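Local coordinates for soluble lytic murein transglycosylase (Escherichia coli, PDB 1SLY), which cleaves the glycosidic bonds between N-acetylmuramic acid and N-acetylglucosamine in peptidoglycan, leaving a 1,6-anhydro bond in the muramic acid, at residues 462-467 against 529-534. Numbering follows the deposited sequence.
Sequences SGKEIP and IGTSYL. With BLG (4-O-(4-O-sulfonyl-N-acetylglucosamininyl)-5-methylhydroxy-L-proline-taurine), chain B.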
# COMPACT_ATOMS: atom_id res chain seq x y z
N SER A 462 23.52 -20.34 -6.31
CA SER A 462 24.29 -21.51 -6.79
C SER A 462 24.32 -22.74 -5.88
O SER A 462 24.25 -23.87 -6.36
CB SER A 462 25.74 -21.17 -7.02
OG SER A 462 25.78 -20.38 -8.17
N GLY A 463 24.46 -22.64 -4.56
CA GLY A 463 24.40 -23.85 -3.74
C GLY A 463 23.02 -24.14 -3.12
O GLY A 463 22.90 -24.78 -2.05
N LYS A 464 22.00 -23.60 -3.78
CA LYS A 464 20.64 -23.68 -3.30
C LYS A 464 19.71 -24.36 -4.31
O LYS A 464 20.03 -24.43 -5.50
CB LYS A 464 20.20 -22.27 -2.99
CG LYS A 464 20.49 -21.88 -1.57
CD LYS A 464 19.84 -20.56 -1.17
CE LYS A 464 20.63 -19.88 -0.07
NZ LYS A 464 22.05 -19.61 -0.49
N GLU A 465 18.56 -24.90 -3.92
CA GLU A 465 17.68 -25.52 -4.92
C GLU A 465 16.72 -24.54 -5.63
O GLU A 465 16.21 -24.86 -6.70
CB GLU A 465 16.86 -26.61 -4.28
CG GLU A 465 17.56 -27.51 -3.28
CD GLU A 465 16.62 -28.51 -2.62
OE1 GLU A 465 15.94 -28.16 -1.61
OE2 GLU A 465 16.56 -29.65 -3.13
N ILE A 466 16.39 -23.40 -4.98
CA ILE A 466 15.54 -22.34 -5.53
C ILE A 466 16.09 -21.78 -6.82
O ILE A 466 17.26 -21.41 -6.86
CB ILE A 466 15.36 -21.12 -4.62
CG1 ILE A 466 16.68 -20.44 -4.26
CG2 ILE A 466 14.56 -21.61 -3.44
CD1 ILE A 466 16.63 -19.30 -3.27
N PRO A 467 15.37 -21.76 -7.94
CA PRO A 467 15.93 -21.19 -9.16
C PRO A 467 16.25 -19.73 -8.98
O PRO A 467 15.63 -19.01 -8.20
CB PRO A 467 14.87 -21.51 -10.22
CG PRO A 467 13.67 -21.98 -9.54
CD PRO A 467 14.16 -22.58 -8.27
N ILE A 529 20.68 -13.19 3.52
CA ILE A 529 19.65 -13.62 4.49
C ILE A 529 18.37 -14.02 3.71
O ILE A 529 17.76 -15.02 4.05
CB ILE A 529 19.22 -12.48 5.52
CG1 ILE A 529 20.23 -12.13 6.57
CG2 ILE A 529 18.10 -13.00 6.37
CD1 ILE A 529 21.55 -11.85 6.03
N GLY A 530 17.98 -13.33 2.63
CA GLY A 530 16.72 -13.52 1.92
C GLY A 530 16.62 -14.79 1.14
O GLY A 530 15.68 -15.55 1.33
N THR A 531 17.58 -15.06 0.26
CA THR A 531 17.63 -16.33 -0.45
C THR A 531 17.77 -17.49 0.55
O THR A 531 17.30 -18.60 0.28
CB THR A 531 18.81 -16.46 -1.41
OG1 THR A 531 19.98 -16.32 -0.63
CG2 THR A 531 18.79 -15.43 -2.52
N SER A 532 18.34 -17.26 1.73
CA SER A 532 18.38 -18.27 2.76
C SER A 532 16.99 -18.51 3.29
O SER A 532 16.55 -19.67 3.29
CB SER A 532 19.25 -17.86 3.92
OG SER A 532 20.62 -17.84 3.53
N TYR A 533 16.21 -17.50 3.68
CA TYR A 533 14.80 -17.70 4.08
C TYR A 533 13.89 -18.29 2.96
O TYR A 533 13.06 -19.17 3.22
CB TYR A 533 14.16 -16.40 4.50
CG TYR A 533 12.87 -16.67 5.23
CD1 TYR A 533 12.87 -17.47 6.36
CD2 TYR A 533 11.65 -16.11 4.81
CE1 TYR A 533 11.70 -17.68 7.06
CE2 TYR A 533 10.48 -16.32 5.51
CZ TYR A 533 10.52 -17.10 6.64
OH TYR A 533 9.40 -17.26 7.39
N LEU A 534 14.04 -17.88 1.71
CA LEU A 534 13.30 -18.48 0.62
C LEU A 534 13.65 -19.95 0.38
O LEU A 534 12.72 -20.72 0.13
CB LEU A 534 13.55 -17.63 -0.60
CG LEU A 534 12.67 -17.94 -1.81
CD1 LEU A 534 11.19 -18.03 -1.45
CD2 LEU A 534 12.97 -16.84 -2.81
C1 BLG B . 6.57 -11.92 6.46
C2 BLG B . 7.86 -12.61 6.94
C3 BLG B . 7.47 -13.96 7.56
C4 BLG B . 6.35 -13.78 8.60
C5 BLG B . 5.16 -12.97 8.05
O5 BLG B . 5.61 -11.74 7.49
O1 BLG B . 6.98 -10.71 5.96
N2 BLG B . 8.82 -12.74 5.85
C7 BLG B . 10.04 -12.23 5.82
O7 BLG B . 10.54 -11.62 6.76
C8 BLG B . 10.84 -12.53 4.59
O3 BLG B . 8.56 -14.59 8.20
O4 BLG B . 5.92 -15.10 8.92
S4 BLG B . 6.14 -15.69 10.37
O41 BLG B . 7.26 -15.02 11.02
O42 BLG B . 6.48 -17.09 10.24
O43 BLG B . 4.90 -15.56 11.11
C6 BLG B . 4.15 -12.60 9.11
O6 BLG B . 4.60 -12.86 10.42
CA BLG B . 7.03 -9.27 4.25
CB BLG B . 6.12 -10.08 5.15
CG BLG B . 5.35 -8.98 5.83
CD BLG B . 4.97 -8.12 4.59
N BLG B . 6.08 -8.37 3.59
C9 BLG B . 7.90 -10.09 3.33
O9 BLG B . 7.05 -10.34 2.22
C10 BLG B . 4.81 -6.61 4.83
O10 BLG B . 5.65 -5.84 5.31
N3 BLG B . 3.68 -6.22 4.29
C11 BLG B . 3.20 -4.87 4.26
C12 BLG B . 2.47 -4.59 5.56
S BLG B . 1.62 -3.02 5.22
OS1 BLG B . 1.23 -2.46 6.58
OS2 BLG B . 2.52 -2.12 4.38
OS3 BLG B . 0.42 -3.26 4.33
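Ile-466 and Lys-464 reach from the loop 462-467 onto one flank of the helix segment 529-534. Both side chains cross that of Thr-531 at about a right angle. The tightly packed part is Ile-466, which is buried. Its CD1 methyl lies 3.7 Å from Thr-531 O and close to Thr-531 CB. Ile-466 CD1 also lies 4.4 Å from Leu-534 CB. CG1 of Ile-466 sits between its own backbone N and carbonyl carbon (chi1 59°), and the chain then runs out extended, which carries CD1 to the helix. No hydrogen bond joins the two segments.

The side nearer solvent belongs to Lys-464, which is partly exposed. Its methylene carbons, not its charge, do the touching: Lys-464 CD is in van der Waals contact with Thr-531 O at 3.5 Å, and Lys-464 CE passes 4.1 Å from Ser-532 OG. The chain bends at its last torsion (chi4 59°), and NZ makes a hydrogen bond to Tyr-460 O. Thr-531 OG1 and Ser-532 OG are likewise satisfied, by Ile-527 O and Asn-528 O of their own helix.

The CB of Tyr-533 is directed away from the loop, and its ring reaches the bulgecin A pocket. Tyr-533 OH accepts a hydrogen bond of 2.9 Å from O3 of the inhibitor's sugar, and Tyr-533 CD2 lies 3.7 Å from the acetyl methyl C8. A leucine here would probably leave O3 without this acceptor and open a gap where the outer ring atoms and OH lay against the sugar. One helix turn thus packs on the loop and also lines the ligand site of the lysozyme-like SLT domain.

The loop links helix 454-462 to helix 468-479, which carries Glu-478, the predicted active-site residue. Gln-535 OE1, next along helix 523-540, accepts a hydrogen bond from Glu-465 N. Helix 499-508 meets Tyr-533 through Thr-501 and Thr-505.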